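Mevalonate diphosphate decarboxylase (Legionella pneumophila, PDB 3LTO) probably catalyses the ATP-dependent decarboxylation of mevalonate 5-diphosphate to isopentenyl diphosphate in isoprenoid biosynthesis. Local coordinates at residues E56-T59 and A63-F66; Q73-D78 and P191-H196; S230-C235 and K269-K274; I234-F239 and H262-I267. All blocks are in the same frame, centred on the assembly; numbering follows the deposited sequence.

Contact 1. Residues E56-T59 and A63-F66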
loop_
_atom_site.group_PDB
_atom_site.type_symbol
_atom_site.label_atom_id
_atom_site.label_comp_id
_atom_site.label_asym_id
_atom_site.label_seq_id
_atom_site.Cartn_x
_atom_site.Cartn_y
_atom_site.Cartn_z
ATOM N N GLU A 56 5.509 32.314 -6.035
ATOM C CA GLU A 56 5.286 33.283 -7.093
ATOM C C GLU A 56 5.058 32.562 -8.403
ATOM O O GLU A 56 5.998 32.302 -9.149
ATOM C CB GLU A 56 6.483 34.219 -7.211
ATOM C CG GLU A 56 6.409 35.199 -8.371
ATOM C CD GLU A 56 7.686 36.008 -8.505
ATOM O OE1 GLU A 56 8.764 35.425 -8.270
ATOM O OE2 GLU A 56 7.618 37.212 -8.852
ATOM N N PRO A 57 3.799 32.214 -8.696
ATOM C CA PRO A 57 3.503 31.518 -9.950
ATOM C C PRO A 57 3.904 32.418 -11.128
ATOM O O PRO A 57 3.849 33.644 -11.024
ATOM C CB PRO A 57 1.996 31.292 -9.863
ATOM C CG PRO A 57 1.527 32.513 -9.106
ATOM C CD PRO A 57 2.560 32.601 -7.997
ATOM N N LEU A 58 4.317 31.807 -12.233
ATOM C CA LEU A 58 4.745 32.558 -13.409
ATOM C C LEU A 58 4.027 32.087 -14.662
ATOM O O LEU A 58 3.551 30.947 -14.724
ATOM C CB LEU A 58 6.257 32.399 -13.617
ATOM C CG LEU A 58 7.220 32.772 -12.482
ATOM C CD1 LEU A 58 8.641 32.405 -12.891
ATOM C CD2 LEU A 58 7.118 34.262 -12.167
ATOM N N THR A 59 3.947 32.970 -15.655
ATOM C CA THR A 59 3.316 32.637 -16.929
ATOM C C THR A 59 4.338 31.888 -17.777
ATOM O O THR A 59 5.531 31.866 -17.460
ATOM C CB THR A 59 2.879 33.893 -17.704
ATOM O OG1 THR A 59 4.029 34.698 -17.996
ATOM C CG2 THR A 59 1.878 34.692 -16.895
ATOM N N ALA A 63 6.945 35.660 -16.809
ATOM C CA ALA A 63 6.524 36.832 -16.052
ATOM C C ALA A 63 5.550 36.447 -14.943
ATOM O O ALA A 63 4.801 35.480 -15.070
ATOM C CB ALA A 63 5.871 37.843 -16.983
ATOM N N PRO A 64 5.552 37.204 -13.838
ATOM C CA PRO A 64 4.658 36.926 -12.715
ATOM C C PRO A 64 3.214 36.773 -13.154
ATOM O O PRO A 64 2.712 37.560 -13.958
ATOM C CB PRO A 64 4.852 38.139 -11.818
ATOM C CG PRO A 64 6.301 38.445 -12.010
ATOM C CD PRO A 64 6.468 38.313 -13.512
ATOM N N GLU A 65 2.553 35.746 -12.634
ATOM C CA GLU A 65 1.156 35.517 -12.956
ATOM C C GLU A 65 0.318 36.199 -11.878
ATOM O O GLU A 65 0.689 36.199 -10.701
ATOM C CB GLU A 65 0.862 34.016 -12.973
ATOM C CG GLU A 65 -0.581 33.650 -13.289
ATOM C CD GLU A 65 -0.785 32.146 -13.311
ATOM O OE1 GLU A 65 -0.129 31.465 -14.129
ATOM O OE2 GLU A 65 -1.589 31.639 -12.507
ATOM N N PHE A 66 -0.796 36.798 -12.285
ATOM C CA PHE A 66 -1.670 37.467 -11.339
ATOM C C PHE A 66 -2.508 36.372 -10.712
ATOM O O PHE A 66 -3.354 35.768 -11.374
ATOM C CB PHE A 66 -2.556 38.492 -12.054
ATOM C CG PHE A 66 -3.341 39.377 -11.120
ATOM C CD1 PHE A 66 -4.493 38.916 -10.505
ATOM C CD2 PHE A 66 -2.913 40.675 -10.850
ATOM C CE1 PHE A 66 -5.212 39.731 -9.635
ATOM C CE2 PHE A 66 -3.625 41.500 -9.981
ATOM C CZ PHE A 66 -4.778 41.026 -9.373
HETATM O O HOH W 1 2.859 35.633 -9.359
HETATM O O HOH W 2 1.582 29.423 -13.183
#

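Contact 2. Residues Q73-D78 and P191-H196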
loop_
_atom_site.group_PDB
_atom_site.type_symbol
_atom_site.label_atom_id
_atom_site.label_comp_id
_atom_site.label_asym_id
_atom_site.label_seq_id
_atom_site.Cartn_x
_atom_site.Cartn_y
_atom_site.Cartn_z
ATOM N N GLN A 73 -2.237 28.356 -2.701
ATOM C CA GLN A 73 -0.933 28.729 -2.188
ATOM C C GLN A 73 -0.633 27.995 -0.888
ATOM O O GLN A 73 0.464 27.487 -0.695
ATOM C CB GLN A 73 -0.888 30.239 -1.978
ATOM C CG GLN A 73 0.431 30.764 -1.470
ATOM C CD GLN A 73 0.495 32.270 -1.523
ATOM O OE1 GLN A 73 -0.531 32.948 -1.444
ATOM N NE2 GLN A 73 1.695 32.806 -1.644
ATOM N N LYS A 74 -1.620 27.934 -0.004
ATOM C CA LYS A 74 -1.460 27.257 1.275
ATOM C C LYS A 74 -1.030 25.801 1.098
ATOM O O LYS A 74 -0.086 25.342 1.745
ATOM C CB LYS A 74 -2.769 27.301 2.057
ATOM C CG LYS A 74 -2.786 26.381 3.247
ATOM C CD LYS A 74 -4.180 26.270 3.821
ATOM C CE LYS A 74 -4.454 24.874 4.324
ATOM N NZ LYS A 74 -4.699 23.962 3.179
ATOM N N ARG A 75 -1.731 25.086 0.224
ATOM C CA ARG A 75 -1.433 23.684 -0.039
ATOM C C ARG A 75 -0.045 23.496 -0.637
ATOM O O ARG A 75 0.689 22.598 -0.239
ATOM C CB ARG A 75 -2.466 23.095 -1.007
ATOM C CG ARG A 75 -3.901 23.121 -0.511
ATOM C CD ARG A 75 -4.169 21.993 0.466
ATOM N NE ARG A 75 -3.983 20.679 -0.149
ATOM C CZ ARG A 75 -4.181 19.526 0.485
ATOM N NH1 ARG A 75 -4.572 19.520 1.756
ATOM N NH2 ARG A 75 -3.987 18.377 -0.148
ATOM N N PHE A 76 0.307 24.348 -1.595
ATOM C CA PHE A 76 1.594 24.245 -2.279
ATOM C C PHE A 76 2.782 24.501 -1.355
ATOM O O PHE A 76 3.760 23.760 -1.381
ATOM C CB PHE A 76 1.629 25.210 -3.477
ATOM C CG PHE A 76 2.411 24.686 -4.663
ATOM C CD1 PHE A 76 2.118 23.436 -5.210
ATOM C CD2 PHE A 76 3.424 25.447 -5.241
ATOM C CE1 PHE A 76 2.822 22.951 -6.315
ATOM C CE2 PHE A 76 4.132 24.975 -6.342
ATOM C CZ PHE A 76 3.830 23.723 -6.882
ATOM N N ILE A 77 2.691 25.553 -0.543
ATOM C CA ILE A 77 3.753 25.886 0.390
ATOM C C ILE A 77 3.838 24.805 1.478
ATOM O O ILE A 77 4.929 24.321 1.799
ATOM C CB ILE A 77 3.516 27.299 0.988
ATOM C CG1 ILE A 77 3.852 28.352 -0.081
ATOM C CG2 ILE A 77 4.362 27.511 2.242
ATOM C CD1 ILE A 77 3.558 29.798 0.319
ATOM N N ASP A 78 2.697 24.406 2.032
ATOM C CA ASP A 78 2.708 23.355 3.051
ATOM C C ASP A 78 3.433 22.110 2.524
ATOM O O ASP A 78 4.117 21.418 3.278
ATOM C CB ASP A 78 1.285 22.952 3.455
ATOM C CG ASP A 78 0.654 23.925 4.421
ATOM O OD1 ASP A 78 1.387 24.766 4.987
ATOM O OD2 ASP A 78 -0.576 23.834 4.626
ATOM N N PRO A 191 -14.452 24.466 -7.340
ATOM C CA PRO A 191 -13.128 23.873 -7.564
ATOM C C PRO A 191 -13.138 22.354 -7.390
ATOM O O PRO A 191 -13.922 21.807 -6.612
ATOM C CB PRO A 191 -12.256 24.558 -6.513
ATOM C CG PRO A 191 -12.906 25.888 -6.356
ATOM C CD PRO A 191 -14.373 25.529 -6.323
ATOM N N SER A 192 -12.259 21.687 -8.125
ATOM C CA SER A 192 -12.136 20.239 -8.076
ATOM C C SER A 192 -12.071 19.743 -6.632
ATOM O O SER A 192 -12.780 18.815 -6.247
ATOM C CB SER A 192 -10.877 19.811 -8.832
ATOM O OG SER A 192 -10.723 18.409 -8.805
ATOM N N ARG A 193 -11.211 20.384 -5.849
ATOM C CA ARG A 193 -11.006 20.067 -4.440
ATOM C C ARG A 193 -12.314 20.096 -3.640
ATOM O O ARG A 193 -12.621 19.166 -2.898
ATOM C CB ARG A 193 -9.998 21.071 -3.859
ATOM C CG ARG A 193 -9.795 21.025 -2.356
ATOM C CD ARG A 193 -8.977 19.827 -1.936
ATOM N NE ARG A 193 -7.759 19.692 -2.728
ATOM C CZ ARG A 193 -6.789 18.829 -2.449
ATOM N NH1 ARG A 193 -6.895 18.036 -1.390
ATOM N NH2 ARG A 193 -5.727 18.743 -3.238
ATOM N N VAL A 194 -13.077 21.173 -3.791
ATOM C CA VAL A 194 -14.342 21.329 -3.087
ATOM C C VAL A 194 -15.408 20.354 -3.577
ATOM O O VAL A 194 -16.183 19.822 -2.781
ATOM C CB VAL A 194 -14.876 22.777 -3.219
ATOM C CG1 VAL A 194 -16.305 22.864 -2.681
ATOM C CG2 VAL A 194 -13.979 23.731 -2.444
ATOM N N ALA A 195 -15.448 20.119 -4.887
ATOM C CA ALA A 195 -16.428 19.203 -5.467
ATOM C C ALA A 195 -16.271 17.823 -4.836
ATOM O O ALA A 195 -17.253 17.129 -4.573
ATOM C CB ALA A 195 -16.231 19.111 -6.984
ATOM N N HIS A 196 -15.024 17.433 -4.603
ATOM C CA HIS A 196 -14.722 16.136 -4.004
ATOM C C HIS A 196 -15.303 16.044 -2.598
ATOM O O HIS A 196 -15.591 14.953 -2.109
ATOM C CB HIS A 196 -13.209 15.927 -3.958
ATOM C CG HIS A 196 -12.585 15.706 -5.300
ATOM N ND1 HIS A 196 -11.221 15.721 -5.495
ATOM C CD2 HIS A 196 -13.134 15.438 -6.508
ATOM C CE1 HIS A 196 -10.956 15.471 -6.764
ATOM N NE2 HIS A 196 -12.100 15.295 -7.401
#

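Contact 3. Residues S230-C235 and K269-K274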
loop_
_atom_site.group_PDB
_atom_site.type_symbol
_atom_site.label_atom_id
_atom_site.label_comp_id
_atom_site.label_asym_id
_atom_site.label_seq_id
_atom_site.Cartn_x
_atom_site.Cartn_y
_atom_site.Cartn_z
ATOM N N SER A 230 -15.190 -1.197 -25.759
ATOM C CA SER A 230 -15.523 -1.386 -24.346
ATOM C C SER A 230 -14.805 -0.373 -23.451
ATOM O O SER A 230 -15.340 0.036 -22.416
ATOM C CB SER A 230 -15.176 -2.801 -23.880
ATOM O OG SER A 230 -16.149 -3.733 -24.314
ATOM N N ILE A 231 -13.590 0.016 -23.836
ATOM C CA ILE A 231 -12.837 1.001 -23.065
ATOM C C ILE A 231 -13.664 2.292 -23.116
ATOM O O ILE A 231 -13.914 2.931 -22.087
ATOM C CB ILE A 231 -11.421 1.234 -23.668
ATOM C CG1 ILE A 231 -10.595 -0.047 -23.527
ATOM C CG2 ILE A 231 -10.715 2.397 -22.960
ATOM C CD1 ILE A 231 -9.189 0.040 -24.083
ATOM N N TYR A 232 -14.107 2.646 -24.317
ATOM C CA TYR A 232 -14.934 3.838 -24.515
ATOM C C TYR A 232 -16.176 3.815 -23.612
ATOM O O TYR A 232 -16.395 4.737 -22.833
ATOM C CB TYR A 232 -15.354 3.921 -25.985
ATOM C CG TYR A 232 -16.622 4.703 -26.267
ATOM C CD1 TYR A 232 -16.703 6.071 -26.010
ATOM C CD2 TYR A 232 -17.729 4.075 -26.837
ATOM C CE1 TYR A 232 -17.848 6.793 -26.317
ATOM C CE2 TYR A 232 -18.887 4.790 -27.150
ATOM C CZ TYR A 232 -18.938 6.148 -26.889
ATOM O OH TYR A 232 -20.070 6.861 -27.220
ATOM N N GLN A 233 -16.968 2.750 -23.710
ATOM C CA GLN A 233 -18.193 2.614 -22.924
ATOM C C GLN A 233 -17.955 2.649 -21.416
ATOM O O GLN A 233 -18.649 3.354 -20.683
ATOM C CB GLN A 233 -18.911 1.321 -23.317
ATOM C CG GLN A 233 -19.146 1.212 -24.818
ATOM C CD GLN A 233 -19.787 -0.100 -25.231
ATOM O OE1 GLN A 233 -19.377 -1.171 -24.788
ATOM N NE2 GLN A 233 -20.789 -0.021 -26.101
ATOM N N ILE A 234 -16.977 1.886 -20.951
ATOM C CA ILE A 234 -16.661 1.860 -19.532
ATOM C C ILE A 234 -16.240 3.248 -19.049
ATOM O O ILE A 234 -16.754 3.744 -18.047
ATOM C CB ILE A 234 -15.526 0.857 -19.237
ATOM C CG1 ILE A 234 -15.940 -0.548 -19.686
ATOM C CG2 ILE A 234 -15.207 0.853 -17.748
ATOM C CD1 ILE A 234 -14.800 -1.541 -19.674
ATOM N N CYS A 235 -15.306 3.880 -19.752
ATOM C CA CYS A 235 -14.858 5.205 -19.340
ATOM C C CYS A 235 -16.010 6.196 -19.363
ATOM O O CYS A 235 -16.057 7.126 -18.554
ATOM C CB CYS A 235 -13.715 5.693 -20.238
ATOM S SG CYS A 235 -12.158 4.785 -20.000
ATOM N N LYS A 269 -23.252 9.612 -31.496
ATOM C CA LYS A 269 -23.752 9.409 -32.849
ATOM C C LYS A 269 -22.579 9.123 -33.780
ATOM O O LYS A 269 -22.684 8.287 -34.673
ATOM C CB LYS A 269 -24.515 10.646 -33.338
ATOM C CG LYS A 269 -25.869 10.875 -32.673
ATOM C CD LYS A 269 -26.487 12.194 -33.143
ATOM C CE LYS A 269 -27.847 12.466 -32.509
ATOM N NZ LYS A 269 -28.889 11.499 -32.967
ATOM N N PHE A 270 -21.464 9.825 -33.572
ATOM C CA PHE A 270 -20.276 9.616 -34.398
ATOM C C PHE A 270 -19.834 8.161 -34.261
ATOM O O PHE A 270 -19.556 7.503 -35.257
ATOM C CB PHE A 270 -19.131 10.537 -33.962
ATOM C CG PHE A 270 -17.911 10.443 -34.840
ATOM C CD1 PHE A 270 -17.868 11.098 -36.072
ATOM C CD2 PHE A 270 -16.806 9.690 -34.443
ATOM C CE1 PHE A 270 -16.744 11.006 -36.898
ATOM C CE2 PHE A 270 -15.679 9.593 -35.265
ATOM C CZ PHE A 270 -15.650 10.253 -36.492
ATOM N N TRP A 271 -19.787 7.673 -33.021
ATOM C CA TRP A 271 -19.390 6.296 -32.720
ATOM C C TRP A 271 -20.318 5.267 -33.378
ATOM O O TRP A 271 -19.856 4.239 -33.878
ATOM C CB TRP A 271 -19.396 6.047 -31.201
ATOM C CG TRP A 271 -18.029 5.998 -30.539
ATOM C CD1 TRP A 271 -17.409 7.008 -29.859
ATOM C CD2 TRP A 271 -17.141 4.870 -30.475
ATOM N NE1 TRP A 271 -16.197 6.578 -29.372
ATOM C CE2 TRP A 271 -16.007 5.271 -29.734
ATOM C CE3 TRP A 271 -17.198 3.559 -30.970
ATOM C CZ2 TRP A 271 -14.931 4.406 -29.475
ATOM C CZ3 TRP A 271 -16.122 2.693 -30.712
ATOM C CH2 TRP A 271 -15.009 3.123 -29.971
ATOM N N ASN A 272 -21.622 5.538 -33.361
ATOM C CA ASN A 272 -22.600 4.625 -33.952
ATOM C C ASN A 272 -22.426 4.561 -35.460
ATOM O O ASN A 272 -22.503 3.494 -36.067
ATOM C CB ASN A 272 -24.024 5.084 -33.634
ATOM C CG ASN A 272 -24.309 5.112 -32.146
ATOM O OD1 ASN A 272 -24.065 4.139 -31.436
ATOM N ND2 ASN A 272 -24.839 6.230 -31.670
ATOM N N GLU A 273 -22.190 5.726 -36.047
ATOM C CA GLU A 273 -22.006 5.877 -37.480
ATOM C C GLU A 273 -20.712 5.234 -37.982
ATOM O O GLU A 273 -20.735 4.440 -38.916
ATOM C CB GLU A 273 -22.000 7.369 -37.834
ATOM C CG GLU A 273 -21.858 7.666 -39.319
ATOM C CD GLU A 273 -21.292 9.054 -39.590
ATOM O OE1 GLU A 273 -21.772 10.037 -38.985
ATOM O OE2 GLU A 273 -20.364 9.163 -40.418
ATOM N N LYS A 274 -19.589 5.583 -37.356
ATOM C CA LYS A 274 -18.275 5.078 -37.754
ATOM C C LYS A 274 -17.908 3.693 -37.234
ATOM O O LYS A 274 -17.051 3.020 -37.809
ATOM C CB LYS A 274 -17.181 6.056 -37.307
ATOM C CG LYS A 274 -17.299 7.460 -37.870
ATOM C CD LYS A 274 -17.181 7.462 -39.387
ATOM C CE LYS A 274 -17.412 8.852 -39.945
ATOM N NZ LYS A 274 -17.427 8.883 -41.437
#

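Contact 4. Residues I234-F239 and H262-I267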
loop_
_atom_site.group_PDB
_atom_site.type_symbol
_atom_site.label_atom_id
_atom_site.label_comp_id
_atom_site.label_asym_id
_atom_site.label_seq_id
_atom_site.Cartn_x
_atom_site.Cartn_y
_atom_site.Cartn_z
ATOM N N ILE A 234 -16.977 1.886 -20.951
ATOM C CA ILE A 234 -16.661 1.860 -19.532
ATOM C C ILE A 234 -16.240 3.248 -19.049
ATOM O O ILE A 234 -16.754 3.744 -18.047
ATOM C CB ILE A 234 -15.526 0.857 -19.237
ATOM C CG1 ILE A 234 -15.940 -0.548 -19.686
ATOM C CG2 ILE A 234 -15.207 0.853 -17.748
ATOM C CD1 ILE A 234 -14.800 -1.541 -19.674
ATOM N N CYS A 235 -15.306 3.880 -19.752
ATOM C CA CYS A 235 -14.858 5.205 -19.340
ATOM C C CYS A 235 -16.010 6.196 -19.363
ATOM O O CYS A 235 -16.057 7.126 -18.554
ATOM C CB CYS A 235 -13.715 5.693 -20.238
ATOM S SG CYS A 235 -12.158 4.785 -20.000
ATOM N N TRP A 236 -16.935 5.987 -20.295
ATOM C CA TRP A 236 -18.105 6.845 -20.434
ATOM C C TRP A 236 -18.938 6.718 -19.160
ATOM O O TRP A 236 -19.296 7.712 -18.522
ATOM C CB TRP A 236 -18.911 6.395 -21.657
ATOM C CG TRP A 236 -20.073 7.270 -22.060
ATOM C CD1 TRP A 236 -21.383 7.118 -21.700
ATOM C CD2 TRP A 236 -20.035 8.380 -22.970
ATOM N NE1 TRP A 236 -22.162 8.056 -22.333
ATOM C CE2 TRP A 236 -21.359 8.844 -23.117
ATOM C CE3 TRP A 236 -19.007 9.027 -23.673
ATOM C CZ2 TRP A 236 -21.688 9.926 -23.943
ATOM C CZ3 TRP A 236 -19.332 10.102 -24.495
ATOM C CH2 TRP A 236 -20.665 10.541 -24.624
ATOM N N HIS A 237 -19.232 5.475 -18.792
ATOM C CA HIS A 237 -20.013 5.189 -17.599
ATOM C C HIS A 237 -19.316 5.736 -16.360
ATOM O O HIS A 237 -19.957 6.310 -15.480
ATOM C CB HIS A 237 -20.225 3.675 -17.470
ATOM C CG HIS A 237 -21.091 3.094 -18.546
ATOM N ND1 HIS A 237 -21.097 1.752 -18.855
ATOM C CD2 HIS A 237 -21.985 3.676 -19.381
ATOM C CE1 HIS A 237 -21.954 1.532 -19.837
ATOM N NE2 HIS A 237 -22.507 2.684 -20.173
ATOM N N GLU A 238 -17.999 5.573 -16.309
ATOM C CA GLU A 238 -17.210 6.045 -15.179
ATOM C C GLU A 238 -17.301 7.561 -14.921
ATOM O O GLU A 238 -17.634 7.974 -13.808
ATOM C CB GLU A 238 -15.749 5.614 -15.361
ATOM C CG GLU A 238 -14.765 6.203 -14.351
ATOM C CD GLU A 238 -14.830 5.557 -12.970
ATOM O OE1 GLU A 238 -15.713 4.708 -12.727
ATOM O OE2 GLU A 238 -13.981 5.908 -12.124
ATOM N N PHE A 239 -17.031 8.397 -15.925
ATOM C CA PHE A 239 -17.089 9.836 -15.672
ATOM C C PHE A 239 -18.511 10.355 -15.461
ATOM O O PHE A 239 -18.729 11.299 -14.701
ATOM C CB PHE A 239 -16.352 10.631 -16.773
ATOM C CG PHE A 239 -17.162 10.902 -18.017
ATOM C CD1 PHE A 239 -18.027 11.989 -18.089
ATOM C CD2 PHE A 239 -17.011 10.096 -19.141
ATOM C CE1 PHE A 239 -18.729 12.275 -19.260
ATOM C CE2 PHE A 239 -17.709 10.368 -20.317
ATOM C CZ PHE A 239 -18.571 11.463 -20.378
ATOM N N HIS A 262 -24.601 18.518 -25.965
ATOM C CA HIS A 262 -24.675 18.544 -27.413
ATOM C C HIS A 262 -23.480 17.807 -27.993
ATOM O O HIS A 262 -23.643 16.914 -28.819
ATOM C CB HIS A 262 -24.698 19.992 -27.929
ATOM C CG HIS A 262 -25.909 20.761 -27.499
ATOM N ND1 HIS A 262 -25.933 22.138 -27.428
ATOM C CD2 HIS A 262 -27.141 20.343 -27.119
ATOM C CE1 HIS A 262 -27.128 22.534 -27.024
ATOM N NE2 HIS A 262 -27.878 21.465 -26.829
ATOM N N ILE A 263 -22.281 18.149 -27.535
ATOM C CA ILE A 263 -21.087 17.512 -28.070
ATOM C C ILE A 263 -20.933 16.055 -27.627
ATOM O O ILE A 263 -20.414 15.230 -28.373
ATOM C CB ILE A 263 -19.814 18.346 -27.736
ATOM C CG1 ILE A 263 -18.619 17.795 -28.514
ATOM C CG2 ILE A 263 -19.535 18.334 -26.239
ATOM C CD1 ILE A 263 -18.870 17.681 -30.026
ATOM N N LEU A 264 -21.391 15.725 -26.422
ATOM C CA LEU A 264 -21.310 14.337 -25.966
ATOM C C LEU A 264 -22.238 13.498 -26.849
ATOM O O LEU A 264 -21.880 12.408 -27.281
ATOM C CB LEU A 264 -21.728 14.210 -24.496
ATOM C CG LEU A 264 -20.773 14.830 -23.474
ATOM C CD1 LEU A 264 -21.279 14.569 -22.066
ATOM C CD2 LEU A 264 -19.385 14.234 -23.661
ATOM N N SER A 265 -23.428 14.027 -27.117
ATOM C CA SER A 265 -24.409 13.355 -27.965
ATOM C C SER A 265 -23.835 13.172 -29.365
ATOM O O SER A 265 -24.031 12.136 -29.998
ATOM C CB SER A 265 -25.690 14.189 -28.046
ATOM O OG SER A 265 -26.621 13.614 -28.942
ATOM N N VAL A 266 -23.125 14.184 -29.846
ATOM C CA VAL A 266 -22.522 14.106 -31.166
ATOM C C VAL A 266 -21.481 12.989 -31.206
ATOM O O VAL A 266 -21.412 12.223 -32.166
ATOM C CB VAL A 266 -21.871 15.456 -31.555
ATOM C CG1 VAL A 266 -20.930 15.276 -32.734
ATOM C CG2 VAL A 266 -22.961 16.462 -31.921
ATOM N N ILE A 267 -20.678 12.882 -30.157
ATOM C CA ILE A 267 -19.660 11.842 -30.113
ATOM C C ILE A 267 -20.305 10.455 -30.165
ATOM O O ILE A 267 -19.805 9.563 -30.846
ATOM C CB ILE A 267 -18.778 11.978 -28.839
ATOM C CG1 ILE A 267 -17.917 13.238 -28.948
ATOM C CG2 ILE A 267 -17.890 10.759 -28.681
ATOM C CD1 ILE A 267 -17.244 13.647 -27.655
#

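Contact 1. Residues E56-T59 and A63-F66
Leu58 lays its CD2 branch over one face of the Pro64 ring, toward CA and N, where CD2 lies 3.7 Å from Pro64 CA and 4.3 Å from Pro64 CG. On the same side of that proline, nearer its CB-CG edge, the extended Glu56 chain runs alongside it, bringing OE2 to 3.6 Å from Pro64 CG. Two backbone bonds flank the Leu58-Pro64 pair: Thr59 N donates to Ala63 O at 2.7 Å, and Glu65 N donates to Pro57 O at 2.9 Å. This is the pattern of a non-hydrogen-bonded antiparallel pair, here a single bridge, with Leu58 CA 4.4 Å from Pro64 CA. The chain doubles back through residues 60-62. Meanwhile 56-59 follows strand 54-55 and stays beside strand 93-99, through backbone bonds of Glu56 with Ile95 and of Leu58 with Ser97.

The Thr59 hydroxyl stands between its own N and carbonyl carbon (chi1 61°), which turns OG1 to Ala63 O as a second donor, tilted 24° from the carbonyl plane; the amide meets the same oxygen nearly end-on. Glu65 extends across 56-59 with CG trans to its N (chi1 180°), and a water joins its OE1 to Leu58 O. Another water donates to both Pro57 O (2.8 Å) and Glu65 O (2.6 Å), giving Pro57 O two donors. None of the touching residues is fully buried, so the turn is closed chiefly by polar chemistry: two backbone bonds, a doubly gripped carbonyl and two bridging waters, with the leucine-proline overlap as a small apolar supplement.

Contact 2. Residues Q73-D78 and P191-H196
Arg75 leaves helix 71-87 with its CB directed at helix 192-198, and its chain folds at chi2 and chi3 on the way to Arg193. CG stands beside the backbone N (chi1 -61°), which starts the chain across the gap; the aliphatic carbons make no close approach to Arg193. The guanidinium does all the touching. NE comes to 4.0 Å from Arg193 NH2, and it is buried by the contact without a polar partner in the model. CZ lies 3.6 Å from Arg193 NH1, which sits over one face of the Arg75 guanidinium, offset toward its rim. Arg75 NH1 stays farther off, 4.2 Å from Arg193 NH1. NH2 makes the nearest approach, 3.2 Å from Arg193 NH1; both are donors, so no hydrogen bond joins them. The two planes are inclined by 53°, well short of a parallel stack.

Each group has an acceptor elsewhere: Arg75 NH2 donates to Gly146 O, and Arg193 NH1 forms a salt bridge with a bound sulfate. Arg193 springs from the first turn of its helix, two residues after Pro191, the N-cap. The pair brings side chains of the N-terminal and C-terminal family regions together at the surface without bonding them. Two cationic groups this close, with a sulfate on one of them, are consistent with a site suited to anions, perhaps to phosphate groups, although the sulfate itself probably came from the crystallisation liquor.

Contact 3. Residues S230-C235 and K269-K274
Trp271 is the residue of 269-274 that meets Tyr232, while Phe270 just before it points elsewhere and sets its ring edge-to-face with Phe303 of helix 297-308. The indole of Trp271 carries the whole contact. Its five-membered ring stacks face-to-face on the Tyr232 ring, with centroids 3.5 Å apart and planes only 9° from parallel. NE1 sits over the centre of the phenol ring, 3.4 Å from Tyr232 CD1, and CD1 of the indole is likewise 3.4 Å from Tyr232 CZ. The two side chains run past each other in opposite senses: Tyr232 CB lies 3.5 Å from Trp271 CZ2, whereas Tyr232 OH reaches back to 3.8 Å from Trp271 CD1. An unusual first torsion (chi1 -104°), away from the staggered values, places the indole flat on its partner. Its rotation is also fixed by the ring nitrogen, which donates to Pro278 O, so that the N-H is satisfied by that carbonyl. Farther on, Glu273 OE2 and Lys274 NZ form a salt bridge of 3.1 Å, and Lys274 NZ also bonds Gln302.

Both stacked rings are buried. Tyr232 meets Trp236 on its own helix as well, with planes at about 60°, so the stack belongs to a larger aromatic cluster. Such a cluster joins helices 228-247 and 258-274 beside strand 279-281, in the layered helix-and-sheet C-terminal domain of the GHMP superfamily.

Contact 4. Residues I234-F239 and H262-I267
Trp236 reaches Leu264 from helix 228-247, whereas Ile234 and Cys235 ahead of it turn to other neighbours, Leu218 of helix 208-224 and Val279 respectively. With CG trans to its backbone N (chi1 -173°), the indole is carried out across the space between the helices, and its six-membered ring leads. CH2 comes to 3.5 Å from Leu264 O, which sits at the ring edge near its plane. The same CH2 lies 3.8 Å from Leu264 CB and 4.0 Å from Leu264 CD2, so that one corner of the indole touches both the backbone and the side chain of this leucine. Neighbouring CZ3 only grazes Ile267 CG2, at 4.5 Å.

The short helical segments 234-239 and 262-267 run antiparallel, with 160° between their directions and axes 13.7 Å apart at closest. That is wide for directly packed helices, and the gap is spanned by large side chains. Val280 of strand 279-281 touches both Trp236 and Ile267, so one strand of the four-stranded antiparallel sheet lies against the helix pair, as expected of a GHMP C-terminal domain.

Glu238 faces away from this interface. Its carboxylate is buried but amply paired: OE2 meets Arg208 in a salt bridge and also accepts from Lys15 N, while OE1 accepts from Asn215. One turn along from Trp236, Phe239 places CZ over one face of the indole, 4.1 Å above its plane and toward the rim, and sets the same CZ 4.4 Å from Leu264 CD2.

Along the chain the contacts follow in order, contact 1 first, contact 2 next, then contacts 3 and 4, which start from the same part of helix 228-247. Contacts 1 and 2 have centres about 18 Å apart and draw on the N-terminal region: contact 1 lies in the loop before helix 71-87, the helix from which contact 2 reaches over to the C-terminal region. Contacts 3 and 4, with centres about 8 Å apart, share helices 228-247 and 258-274 as well as Ile234 and Cys235, and together they hold one antiparallel helix pair at two levels. Contact 3 lies about 40 Å from contact 1, centre to centre. Contact 2 alone spans the two family regions.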